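Local coordinates for YrrB protein (Bacillus subtilis, PDB 2Q7F) that may mediate complex formation among RNA sulfuration components, RNA processing components and aminoacyl-tRNA synthetases, as a monomeric scaffold of tetratricopeptide repeats, at residues A[53-57]-A[83-87]; A[94-99]-A[113-117]; A[107-111]-A[134-140]. All blocks are in the same frame, centred on the assembly; numbering follows the deposited sequence.

Interaction 1. Residues A[53-57]-A[83-87]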
ATOM      1  N   ASN A  53     -33.541 -11.311   3.524  1.00 82.10           N
ATOM      2  CA  ASN A  53     -32.808 -10.147   4.043  1.00 81.21           C
ATOM      3  C   ASN A  53     -32.424  -9.165   2.935  1.00 80.52           C
ATOM      4  O   ASN A  53     -31.491  -8.368   3.101  1.00 80.36           O
ATOM      5  CB  ASN A  53     -31.534 -10.591   4.771  1.00 81.21           C
ATOM      6  CG  ASN A  53     -31.774 -10.962   6.216  1.00 81.23           C
ATOM      7  OD1 ASN A  53     -30.936 -10.690   7.081  1.00 81.41           O
ATOM      8  ND2 ASN A  53     -32.912 -11.591   6.492  1.00 81.26           N
ATOM      9  N   LYS A  54     -33.152  -9.228   1.819  1.00 79.61           N
ATOM     10  CA  LYS A  54     -32.854  -8.459   0.604  1.00 78.91           C
ATOM     11  C   LYS A  54     -32.376  -7.030   0.863  1.00 78.11           C
ATOM     12  O   LYS A  54     -31.692  -6.445   0.030  1.00 78.04           O
ATOM     13  CB  LYS A  54     -34.085  -8.401  -0.312  1.00 79.15           C
ATOM     14  CG  LYS A  54     -34.647  -9.736  -0.761  1.00 79.74           C
ATOM     15  CD  LYS A  54     -33.739 -10.464  -1.736  1.00 80.96           C
ATOM     16  CE  LYS A  54     -34.362 -11.790  -2.162  1.00 82.20           C
ATOM     17  NZ  LYS A  54     -34.974 -12.540  -1.013  1.00 82.93           N
ATOM     18  N   GLU A  55     -32.748  -6.490   2.021  1.00 77.17           N
ATOM     19  CA  GLU A  55     -32.540  -5.083   2.365  1.00 76.05           C
ATOM     20  C   GLU A  55     -31.208  -4.791   3.053  1.00 75.01           C
ATOM     21  O   GLU A  55     -30.763  -3.643   3.069  1.00 74.94           O
ATOM     22  CB  GLU A  55     -33.712  -4.583   3.231  1.00 76.26           C
ATOM     23  CG  GLU A  55     -34.850  -3.907   2.454  1.00 76.66           C
ATOM     24  CD  GLU A  55     -34.951  -4.372   1.002  1.00 76.89           C
ATOM     25  OE1 GLU A  55     -35.480  -5.483   0.750  1.00 76.63           O
ATOM     26  OE2 GLU A  55     -34.498  -3.614   0.114  1.00 76.28           O
ATOM     27  N   ASP A  56     -30.575  -5.817   3.615  1.00 73.60           N
ATOM     28  CA  ASP A  56     -29.309  -5.630   4.322  1.00 72.22           C
ATOM     29  C   ASP A  56     -28.092  -5.684   3.378  1.00 70.77           C
ATOM     30  O   ASP A  56     -27.994  -6.556   2.523  1.00 70.54           O
ATOM     31  CB  ASP A  56     -29.172  -6.651   5.459  1.00 72.38           C
ATOM     32  CG  ASP A  56     -28.151  -6.229   6.512  1.00 73.21           C
ATOM     33  OD1 ASP A  56     -28.463  -6.341   7.715  1.00 74.62           O
ATOM     34  OD2 ASP A  56     -27.039  -5.783   6.150  1.00 73.62           O
ATOM     35  N   ALA A  57     -27.172  -4.741   3.558  1.00 69.06           N
ATOM     36  CA  ALA A  57     -25.945  -4.655   2.763  1.00 67.44           C
ATOM     37  C   ALA A  57     -24.900  -5.695   3.170  1.00 66.15           C
ATOM     38  O   ALA A  57     -24.271  -6.304   2.309  1.00 65.63           O
ATOM     39  CB  ALA A  57     -25.353  -3.243   2.852  1.00 67.28           C
ATOM     40  N   ALA A  83     -24.425  -3.741  -2.449  1.00 48.27           N
ATOM     41  CA  ALA A  83     -24.288  -3.268  -1.078  1.00 48.93           C
ATOM     42  C   ALA A  83     -24.308  -1.738  -1.001  1.00 49.51           C
ATOM     43  O   ALA A  83     -24.977  -1.173  -0.134  1.00 49.70           O
ATOM     44  CB  ALA A  83     -23.022  -3.813  -0.462  1.00 48.75           C
ATOM     45  N   LEU A  84     -23.589  -1.088  -1.921  1.00 50.15           N
ATOM     46  CA  LEU A  84     -23.461   0.376  -1.978  1.00 50.61           C
ATOM     47  C   LEU A  84     -24.734   1.061  -2.460  1.00 51.27           C
ATOM     48  O   LEU A  84     -24.976   2.240  -2.182  1.00 51.66           O
ATOM     49  CB  LEU A  84     -22.288   0.764  -2.879  1.00 50.41           C
ATOM     50  CG  LEU A  84     -20.905   0.389  -2.341  1.00 50.41           C
ATOM     51  CD1 LEU A  84     -19.813   0.545  -3.388  1.00 50.18           C
ATOM     52  CD2 LEU A  84     -20.585   1.186  -1.074  1.00 50.71           C
ATOM     53  N   GLU A  85     -25.534   0.308  -3.201  1.00 51.87           N
ATOM     54  CA  GLU A  85     -26.831   0.749  -3.644  1.00 52.73           C
ATOM     55  C   GLU A  85     -27.806   0.716  -2.458  1.00 52.82           C
ATOM     56  O   GLU A  85     -28.810   1.418  -2.457  1.00 52.71           O
ATOM     57  CB  GLU A  85     -27.303  -0.180  -4.759  1.00 53.01           C
ATOM     58  CG  GLU A  85     -28.390   0.386  -5.648  1.00 54.99           C
ATOM     59  CD  GLU A  85     -29.791   0.029  -5.163  1.00 57.35           C
ATOM     60  OE1 GLU A  85     -30.109  -1.182  -5.035  1.00 58.59           O
ATOM     61  OE2 GLU A  85     -30.581   0.968  -4.918  1.00 58.88           O
ATOM     62  N   LEU A  86     -27.503  -0.104  -1.454  1.00 52.79           N
ATOM     63  CA  LEU A  86     -28.352  -0.233  -0.285  1.00 52.77           C
ATOM     64  C   LEU A  86     -27.893   0.689   0.825  1.00 53.10           C
ATOM     65  O   LEU A  86     -28.707   1.344   1.468  1.00 53.62           O
ATOM     66  CB  LEU A  86     -28.351  -1.670   0.225  1.00 52.88           C
ATOM     67  CG  LEU A  86     -29.068  -2.765  -0.563  1.00 52.67           C
ATOM     68  CD1 LEU A  86     -28.772  -4.095   0.091  1.00 52.57           C
ATOM     69  CD2 LEU A  86     -30.574  -2.525  -0.664  1.00 51.82           C
ATOM     70  N   ASP A  87     -26.588   0.715   1.061  1.00 53.09           N
ATOM     71  CA  ASP A  87     -25.985   1.600   2.036  1.00 52.96           C
ATOM     72  C   ASP A  87     -24.752   2.186   1.387  1.00 52.84           C
ATOM     73  O   ASP A  87     -23.708   1.532   1.326  1.00 53.18           O
ATOM     74  CB  ASP A  87     -25.605   0.836   3.313  1.00 53.01           C
ATOM     75  CG  ASP A  87     -24.897   1.715   4.354  1.00 53.76           C
ATOM     76  OD1 ASP A  87     -24.871   2.954   4.195  1.00 54.08           O
ATOM     77  OD2 ASP A  87     -24.360   1.163   5.345  1.00 54.47           O
TER
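L86 meets a row of flat groups, the consecutive peptide carbonyls of K54, E55 and D56 and the carboxylate of E55. One methyl reaches all three carbonyls: L86 CD1 lies 3.5 Å from D56 O and 3.6 Å from E55 O, with K54 O only slightly farther. The second methyl, CD2, is turned to E55, whose chain bends at its second torsion and crosses the leucine nearly at a right angle, bringing OE2 to 4.1 Å from CD2. L86 reaches the turn because its CG stands anti to the carbonyl carbon (chi1 -72°). Behind this layer the packing becomes close and buried. A57 CB sits 3.7 Å from A83 O and 4.1 Å from A83 CB, while D87 CB adds a third small surface beside it. No hydrogen bond joins the two segments. A83 O is already engaged by L86 N and D87 N, and the carboxylate of D56, at the N-cap position, binds I58 N. The type I turn N53-D56, in TPR 1, thus leads into helix 57-69, and the small side chains of A57 and A83 let that helix start close against helix 73-86, as in the antiparallel helix pair of a TPR motif, here TPR 2.

Interaction 2. Residues A[94-99]-A[113-117]; sequences YYGAGN and MFEKA
Y94 faces M113 and A117 where segments 94-99 and 113-117 run antiparallel, 162° between their directions, with the axes approaching to 7.9 Å. Small residues permit this closeness: M113 CB settles 3.6 Å from G98 CA, and A117 CB packs 3.8 Å from Y94 CB. The Y94 ring meets a lysine over one face and a sulfur at its edge. K116 lays its CB over the centre of that face, 3.8 Å from the centroid, in a CH-pi contact, and its chain continues along the ring so that CD meets CE1. At the edge comes M113, with SD 4.0 Å from Y94 CD1, a Met-aromatic contact; the methionine chain folds back at its second torsion (chi2 -56°), which also brings SD beside A97 CB. Beyond the segments, the phenol OH is hydrogen-bonded to S88 O. Next to M113 in sequence, F114 spreads over G98: the glycine CA lies over one face of the phenyl ring, and CZ is 3.7 Å from G98 C; a CB on G98 would run into F114 CE1. Y95 meets the same ring obliquely, planes at 48°, through CD1 and F114 CE1 3.6 Å apart. M130 of helix 125-137 also touches F114. A glycine in the first helix receiving a large aromatic from the second, with small residues alongside, is a signature of the TPR helical hairpin, in this case TPR 3.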
ATOM      1  N   TYR A  94     -16.624  -0.349  -0.163  1.00 45.97           N
ATOM      2  CA  TYR A  94     -15.639   0.466  -0.882  1.00 45.59           C
ATOM      3  C   TYR A  94     -14.254  -0.168  -0.800  1.00 45.97           C
ATOM      4  O   TYR A  94     -13.520  -0.228  -1.806  1.00 46.17           O
ATOM      5  CB  TYR A  94     -15.595   1.895  -0.339  1.00 44.95           C
ATOM      6  CG  TYR A  94     -16.831   2.698  -0.654  1.00 44.32           C
ATOM      7  CD1 TYR A  94     -17.275   2.833  -1.977  1.00 43.33           C
ATOM      8  CD2 TYR A  94     -17.553   3.340   0.363  1.00 42.83           C
ATOM      9  CE1 TYR A  94     -18.405   3.568  -2.276  1.00 42.38           C
ATOM     10  CE2 TYR A  94     -18.697   4.082   0.073  1.00 41.73           C
ATOM     11  CZ  TYR A  94     -19.118   4.188  -1.253  1.00 43.00           C
ATOM     12  OH  TYR A  94     -20.254   4.905  -1.574  1.00 43.27           O
ATOM     13  N   TYR A  95     -13.908  -0.645   0.397  1.00 45.94           N
ATOM     14  CA  TYR A  95     -12.627  -1.302   0.629  1.00 45.97           C
ATOM     15  C   TYR A  95     -12.486  -2.615  -0.154  1.00 46.21           C
ATOM     16  O   TYR A  95     -11.447  -2.874  -0.765  1.00 46.26           O
ATOM     17  CB  TYR A  95     -12.419  -1.544   2.117  1.00 45.85           C
ATOM     18  CG  TYR A  95     -11.067  -2.121   2.451  1.00 46.68           C
ATOM     19  CD1 TYR A  95      -9.912  -1.345   2.346  1.00 47.11           C
ATOM     20  CD2 TYR A  95     -10.929  -3.449   2.856  1.00 46.82           C
ATOM     21  CE1 TYR A  95      -8.664  -1.868   2.655  1.00 46.80           C
ATOM     22  CE2 TYR A  95      -9.678  -3.985   3.155  1.00 46.38           C
ATOM     23  CZ  TYR A  95      -8.556  -3.185   3.059  1.00 46.79           C
ATOM     24  OH  TYR A  95      -7.312  -3.695   3.351  1.00 47.54           O
ATOM     25  N   GLY A  96     -13.531  -3.440  -0.126  1.00 46.13           N
ATOM     26  CA  GLY A  96     -13.526  -4.712  -0.820  1.00 46.17           C
ATOM     27  C   GLY A  96     -13.388  -4.503  -2.310  1.00 46.63           C
ATOM     28  O   GLY A  96     -12.569  -5.157  -2.942  1.00 46.96           O
ATOM     29  N   ALA A  97     -14.173  -3.582  -2.870  1.00 46.61           N
ATOM     30  CA  ALA A  97     -14.091  -3.265  -4.299  1.00 46.82           C
ATOM     31  C   ALA A  97     -12.719  -2.721  -4.674  1.00 47.25           C
ATOM     32  O   ALA A  97     -12.221  -2.994  -5.763  1.00 47.16           O
ATOM     33  CB  ALA A  97     -15.176  -2.270  -4.702  1.00 46.38           C
ATOM     34  N   GLY A  98     -12.127  -1.947  -3.762  1.00 47.80           N
ATOM     35  CA  GLY A  98     -10.811  -1.334  -3.970  1.00 48.14           C
ATOM     36  C   GLY A  98      -9.727  -2.368  -4.172  1.00 48.63           C
ATOM     37  O   GLY A  98      -8.920  -2.256  -5.103  1.00 48.27           O
ATOM     38  N   ASN A  99      -9.729  -3.389  -3.311  1.00 48.94           N
ATOM     39  CA  ASN A  99      -8.794  -4.499  -3.433  1.00 49.44           C
ATOM     40  C   ASN A  99      -8.915  -5.232  -4.778  1.00 49.64           C
ATOM     41  O   ASN A  99      -7.909  -5.654  -5.352  1.00 49.86           O
ATOM     42  CB  ASN A  99      -8.940  -5.460  -2.259  1.00 49.44           C
ATOM     43  CG  ASN A  99      -8.277  -4.938  -0.998  1.00 51.09           C
ATOM     44  OD1 ASN A  99      -8.885  -4.883   0.083  1.00 52.88           O
ATOM     45  ND2 ASN A  99      -7.018  -4.542  -1.128  1.00 52.88           N
ATOM     46  N   MET A 113     -11.930   4.213  -4.766  1.00 48.17           N
ATOM     47  CA  MET A 113     -12.592   3.328  -3.800  1.00 46.87           C
ATOM     48  C   MET A 113     -12.043   3.464  -2.391  1.00 46.67           C
ATOM     49  O   MET A 113     -12.818   3.510  -1.417  1.00 46.38           O
ATOM     50  CB  MET A 113     -12.523   1.850  -4.229  1.00 46.74           C
ATOM     51  CG  MET A 113     -13.440   1.435  -5.409  1.00 45.19           C
ATOM     52  SD  MET A 113     -15.222   1.769  -5.245  1.00 42.07           S
ATOM     53  CE  MET A 113     -15.364   3.303  -6.176  1.00 41.02           C
ATOM     54  N   PHE A 114     -10.715   3.520  -2.276  1.00 46.15           N
ATOM     55  CA  PHE A 114     -10.074   3.628  -0.961  1.00 46.04           C
ATOM     56  C   PHE A 114     -10.372   4.948  -0.281  1.00 46.37           C
ATOM     57  O   PHE A 114     -10.594   4.989   0.922  1.00 46.47           O
ATOM     58  CB  PHE A 114      -8.569   3.387  -1.032  1.00 45.56           C
ATOM     59  CG  PHE A 114      -8.201   1.962  -1.268  1.00 45.59           C
ATOM     60  CD1 PHE A 114      -8.902   0.929  -0.638  1.00 46.13           C
ATOM     61  CD2 PHE A 114      -7.148   1.634  -2.111  1.00 46.07           C
ATOM     62  CE1 PHE A 114      -8.568  -0.419  -0.859  1.00 45.65           C
ATOM     63  CE2 PHE A 114      -6.805   0.295  -2.333  1.00 46.25           C
ATOM     64  CZ  PHE A 114      -7.519  -0.731  -1.702  1.00 45.45           C
ATOM     65  N   GLU A 115     -10.374   6.029  -1.050  1.00 46.89           N
ATOM     66  CA  GLU A 115     -10.682   7.327  -0.489  1.00 47.56           C
ATOM     67  C   GLU A 115     -12.158   7.401  -0.067  1.00 47.41           C
ATOM     68  O   GLU A 115     -12.491   8.059   0.921  1.00 47.70           O
ATOM     69  CB  GLU A 115     -10.280   8.450  -1.451  1.00 47.78           C
ATOM     70  CG  GLU A 115      -9.731   9.680  -0.726  1.00 50.31           C
ATOM     71  CD  GLU A 115      -8.652  10.422  -1.511  1.00 52.96           C
ATOM     72  OE1 GLU A 115      -7.609   9.820  -1.838  1.00 54.18           O
ATOM     73  OE2 GLU A 115      -8.842  11.622  -1.791  1.00 54.43           O
ATOM     74  N   LYS A 116     -13.033   6.705  -0.791  1.00 47.33           N
ATOM     75  CA  LYS A 116     -14.444   6.617  -0.396  1.00 46.98           C
ATOM     76  C   LYS A 116     -14.612   5.802   0.880  1.00 46.76           C
ATOM     77  O   LYS A 116     -15.458   6.124   1.725  1.00 46.72           O
ATOM     78  CB  LYS A 116     -15.315   6.042  -1.515  1.00 47.12           C
ATOM     79  CG  LYS A 116     -15.551   6.981  -2.696  1.00 47.40           C
ATOM     80  CD  LYS A 116     -16.641   6.431  -3.586  1.00 49.17           C
ATOM     81  CE  LYS A 116     -16.608   7.002  -4.983  1.00 49.66           C
ATOM     82  NZ  LYS A 116     -16.788   8.469  -4.988  1.00 51.97           N
ATOM     83  N   ALA A 117     -13.802   4.755   1.027  1.00 46.42           N
ATOM     84  CA  ALA A 117     -13.819   3.949   2.243  1.00 46.29           C
ATOM     85  C   ALA A 117     -13.462   4.840   3.424  1.00 46.52           C
ATOM     86  O   ALA A 117     -14.231   4.954   4.399  1.00 46.61           O
ATOM     87  CB  ALA A 117     -12.860   2.775   2.126  1.00 45.91           C
TER

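Interaction 3. Residues A[107-111]-A[134-140]; sequences YKEAK and VLVKLEQ
Y107 O accepts K111 N at 2.8 Å in the first turn of helix 107-120 while V134 and L138 lay methyls against it. V134 CG1 comes within 3.2 Å of Y107 O, and L138 CD1 flanks it at 3.6 Å, so an ordinary helical bond is shielded by hydrocarbon. V134 divides its branches: CG1, anti to the backbone N (chi1 155°), serves this carbonyl and K111, whereas CG2 turns to Y107 CD1 and A110 CB. The tyrosine ring receives K137 over one face, CG standing 4.1 Å from its centroid in a CH-pi contact, before the lysine chain leads its ammonium away. L138, the first residue to leave helical geometry, lays CD2 3.7 Å from Y107 CB, at the root of the side chain and not against the ring. K111 runs out along V134, L138 and L135: its CB touches V134 CG1 and L138 CD1, and the extended chain carries CD to 4.0 Å from L135 CD2, its tip ending near the side chain of Q140. With an alanine in place of K111, a gap would probably open between L135 CD2 and L138 CD1, and Q140 would lose the lysine tip beside it. Further contacts tie both segments to helix 91-103, where V102 touches A110 and V134 alike. Packing of the second helix of one repeat against the first helix of the next, with the preceding first helix shared between them, is how successive TPR motifs, here TPR 3 and TPR 4, stack into a superhelix.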
ATOM      1  N   TYR A 107      -5.439   1.451 -10.762  1.00 54.27           N
ATOM      2  CA  TYR A 107      -5.056   2.171  -9.553  1.00 54.63           C
ATOM      3  C   TYR A 107      -5.861   3.430  -9.326  1.00 54.81           C
ATOM      4  O   TYR A 107      -6.138   3.801  -8.183  1.00 55.18           O
ATOM      5  CB  TYR A 107      -3.560   2.472  -9.564  1.00 54.71           C
ATOM      6  CG  TYR A 107      -2.707   1.228  -9.549  1.00 54.44           C
ATOM      7  CD1 TYR A 107      -2.744   0.346  -8.468  1.00 54.39           C
ATOM      8  CD2 TYR A 107      -1.873   0.927 -10.613  1.00 54.23           C
ATOM      9  CE1 TYR A 107      -1.966  -0.806  -8.448  1.00 54.42           C
ATOM     10  CE2 TYR A 107      -1.088  -0.220 -10.606  1.00 54.52           C
ATOM     11  CZ  TYR A 107      -1.137  -1.079  -9.521  1.00 54.70           C
ATOM     12  OH  TYR A 107      -0.361  -2.216  -9.515  1.00 55.09           O
ATOM     13  N   LYS A 108      -6.233   4.086 -10.414  1.00 55.10           N
ATOM     14  CA  LYS A 108      -7.027   5.305 -10.340  1.00 55.77           C
ATOM     15  C   LYS A 108      -8.384   5.009  -9.701  1.00 55.66           C
ATOM     16  O   LYS A 108      -8.889   5.786  -8.890  1.00 55.96           O
ATOM     17  CB  LYS A 108      -7.188   5.905 -11.739  1.00 55.94           C
ATOM     18  CG  LYS A 108      -7.801   7.286 -11.771  1.00 57.47           C
ATOM     19  CD  LYS A 108      -7.813   7.813 -13.199  1.00 59.60           C
ATOM     20  CE  LYS A 108      -7.828   9.325 -13.235  1.00 60.60           C
ATOM     21  NZ  LYS A 108      -8.560   9.805 -14.434  1.00 62.02           N
ATOM     22  N   GLU A 109      -8.945   3.858 -10.052  1.00 55.54           N
ATOM     23  CA  GLU A 109     -10.232   3.413  -9.543  1.00 55.37           C
ATOM     24  C   GLU A 109     -10.080   2.845  -8.131  1.00 54.50           C
ATOM     25  O   GLU A 109     -11.007   2.933  -7.314  1.00 54.23           O
ATOM     26  CB  GLU A 109     -10.835   2.368 -10.493  1.00 56.16           C
ATOM     27  CG  GLU A 109     -10.984   2.819 -11.973  1.00 58.29           C
ATOM     28  CD  GLU A 109      -9.659   3.179 -12.665  1.00 61.58           C
ATOM     29  OE1 GLU A 109      -9.657   4.095 -13.519  1.00 63.43           O
ATOM     30  OE2 GLU A 109      -8.618   2.554 -12.363  1.00 63.17           O
ATOM     31  N   ALA A 110      -8.908   2.273  -7.846  1.00 53.44           N
ATOM     32  CA  ALA A 110      -8.570   1.838  -6.482  1.00 52.65           C
ATOM     33  C   ALA A 110      -8.384   3.024  -5.521  1.00 52.41           C
ATOM     34  O   ALA A 110      -8.767   2.951  -4.351  1.00 52.00           O
ATOM     35  CB  ALA A 110      -7.348   0.947  -6.488  1.00 52.16           C
ATOM     36  N   LYS A 111      -7.808   4.118  -6.020  1.00 52.03           N
ATOM     37  CA  LYS A 111      -7.701   5.343  -5.231  1.00 51.80           C
ATOM     38  C   LYS A 111      -9.093   5.869  -4.900  1.00 51.21           C
ATOM     39  O   LYS A 111      -9.396   6.230  -3.762  1.00 51.23           O
ATOM     40  CB  LYS A 111      -6.911   6.421  -5.985  1.00 51.97           C
ATOM     41  CG  LYS A 111      -6.927   7.771  -5.279  1.00 52.67           C
ATOM     42  CD  LYS A 111      -6.683   8.932  -6.224  1.00 55.25           C
ATOM     43  CE  LYS A 111      -7.036  10.250  -5.548  1.00 55.64           C
ATOM     44  NZ  LYS A 111      -6.377  11.380  -6.244  1.00 57.36           N
ATOM     45  N   VAL A 134      -1.153   3.043  -3.444  1.00 52.74           N
ATOM     46  CA  VAL A 134      -1.832   3.311  -4.697  1.00 53.04           C
ATOM     47  C   VAL A 134      -1.568   4.752  -5.137  1.00 53.42           C
ATOM     48  O   VAL A 134      -1.358   5.020  -6.320  1.00 53.93           O
ATOM     49  CB  VAL A 134      -3.345   2.952  -4.599  1.00 53.09           C
ATOM     50  CG1 VAL A 134      -4.185   3.737  -5.593  1.00 52.99           C
ATOM     51  CG2 VAL A 134      -3.529   1.443  -4.804  1.00 52.46           C
ATOM     52  N   LEU A 135      -1.537   5.671  -4.179  1.00 53.65           N
ATOM     53  CA  LEU A 135      -1.208   7.050  -4.479  1.00 53.87           C
ATOM     54  C   LEU A 135       0.205   7.175  -5.044  1.00 54.57           C
ATOM     55  O   LEU A 135       0.478   8.080  -5.829  1.00 54.50           O
ATOM     56  CB  LEU A 135      -1.384   7.920  -3.245  1.00 53.48           C
ATOM     57  CG  LEU A 135      -2.829   8.332  -3.002  1.00 52.57           C
ATOM     58  CD1 LEU A 135      -2.950   8.902  -1.624  1.00 52.57           C
ATOM     59  CD2 LEU A 135      -3.297   9.338  -4.046  1.00 52.86           C
ATOM     60  N   VAL A 136       1.083   6.251  -4.653  1.00 55.35           N
ATOM     61  CA  VAL A 136       2.441   6.189  -5.180  1.00 56.16           C
ATOM     62  C   VAL A 136       2.442   5.762  -6.652  1.00 56.98           C
ATOM     63  O   VAL A 136       3.021   6.457  -7.503  1.00 56.92           O
ATOM     64  CB  VAL A 136       3.351   5.262  -4.323  1.00 56.35           C
ATOM     65  CG1 VAL A 136       4.655   4.918  -5.057  1.00 55.83           C
ATOM     66  CG2 VAL A 136       3.647   5.905  -2.968  1.00 55.84           C
ATOM     67  N   LYS A 137       1.783   4.641  -6.952  1.00 57.79           N
ATOM     68  CA  LYS A 137       1.707   4.140  -8.328  1.00 58.86           C
ATOM     69  C   LYS A 137       1.167   5.203  -9.275  1.00 59.47           C
ATOM     70  O   LYS A 137       1.471   5.192 -10.462  1.00 60.26           O
ATOM     71  CB  LYS A 137       0.831   2.887  -8.427  1.00 59.18           C
ATOM     72  CG  LYS A 137       1.201   1.731  -7.493  1.00 60.03           C
ATOM     73  CD  LYS A 137       2.487   1.018  -7.896  1.00 61.11           C
ATOM     74  CE  LYS A 137       2.804  -0.133  -6.936  1.00 61.92           C
ATOM     75  NZ  LYS A 137       4.023  -0.903  -7.345  1.00 63.45           N
ATOM     76  N   LEU A 138       0.384   6.134  -8.742  1.00 59.96           N
ATOM     77  CA  LEU A 138      -0.269   7.148  -9.555  1.00 60.67           C
ATOM     78  C   LEU A 138       0.502   8.470  -9.667  1.00 61.31           C
ATOM     79  O   LEU A 138      -0.096   9.510  -9.980  1.00 61.38           O
ATOM     80  CB  LEU A 138      -1.669   7.417  -8.998  1.00 60.58           C
ATOM     81  CG  LEU A 138      -2.696   6.292  -9.118  1.00 60.94           C
ATOM     82  CD1 LEU A 138      -3.980   6.689  -8.396  1.00 60.45           C
ATOM     83  CD2 LEU A 138      -2.967   5.945 -10.596  1.00 61.14           C
ATOM     84  N   GLU A 139       1.818   8.429  -9.453  1.00 62.00           N
ATOM     85  CA  GLU A 139       2.627   9.647  -9.249  1.00 62.86           C
ATOM     86  C   GLU A 139       2.160  10.305  -7.952  1.00 62.97           C
ATOM     87  O   GLU A 139       2.009   9.622  -6.945  1.00 63.19           O
ATOM     88  CB  GLU A 139       2.534  10.636 -10.428  1.00 63.09           C
ATOM     89  CG  GLU A 139       2.457  10.021 -11.838  1.00 65.00           C
ATOM     90  CD  GLU A 139       3.699   9.234 -12.214  1.00 67.34           C
ATOM     91  OE1 GLU A 139       4.348   9.604 -13.222  1.00 68.04           O
ATOM     92  OE2 GLU A 139       4.032   8.259 -11.497  1.00 68.06           O
ATOM     93  N   GLN A 140       1.912  11.613  -7.981  1.00 63.25           N
ATOM     94  CA  GLN A 140       1.399  12.356  -6.805  1.00 63.40           C
ATOM     95  C   GLN A 140       1.767  12.031  -5.335  1.00 62.85           C
ATOM     96  O   GLN A 140       0.897  12.028  -4.454  1.00 62.50           O
ATOM     97  CB  GLN A 140      -0.118  12.607  -6.926  1.00 63.75           C
ATOM     98  CG  GLN A 140      -0.973  11.357  -7.107  1.00 65.06           C
ATOM     99  CD  GLN A 140      -2.299  11.651  -7.787  1.00 67.25           C
ATOM    100  OE1 GLN A 140      -2.331  12.068  -8.948  1.00 68.95           O
ATOM    101  NE2 GLN A 140      -3.402  11.424  -7.069  1.00 67.26           N
TER

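Interaction 2 joins the two helices of TPR 3; interaction 1 sets the turn at the end of TPR 1 and the first residue of TPR 2 against helix 73-86, and interaction 3 passes from TPR 3 to TPR 4. All three are partly buried, but interaction 1 lies about 28 Å from the chain centre, centre to centre, and the other two about 13 and 10 Å. The outermost contact pairs two buried alanines with a leucine set against turn carbonyls; the inner two add aromatic rings with lysine methylenes over a face. Interactions 2 and 3 share helix 107-120 and touch through F114 and V134. L84 on Y94 connects interactions 1 and 2, so side-chain packing links all three contacts.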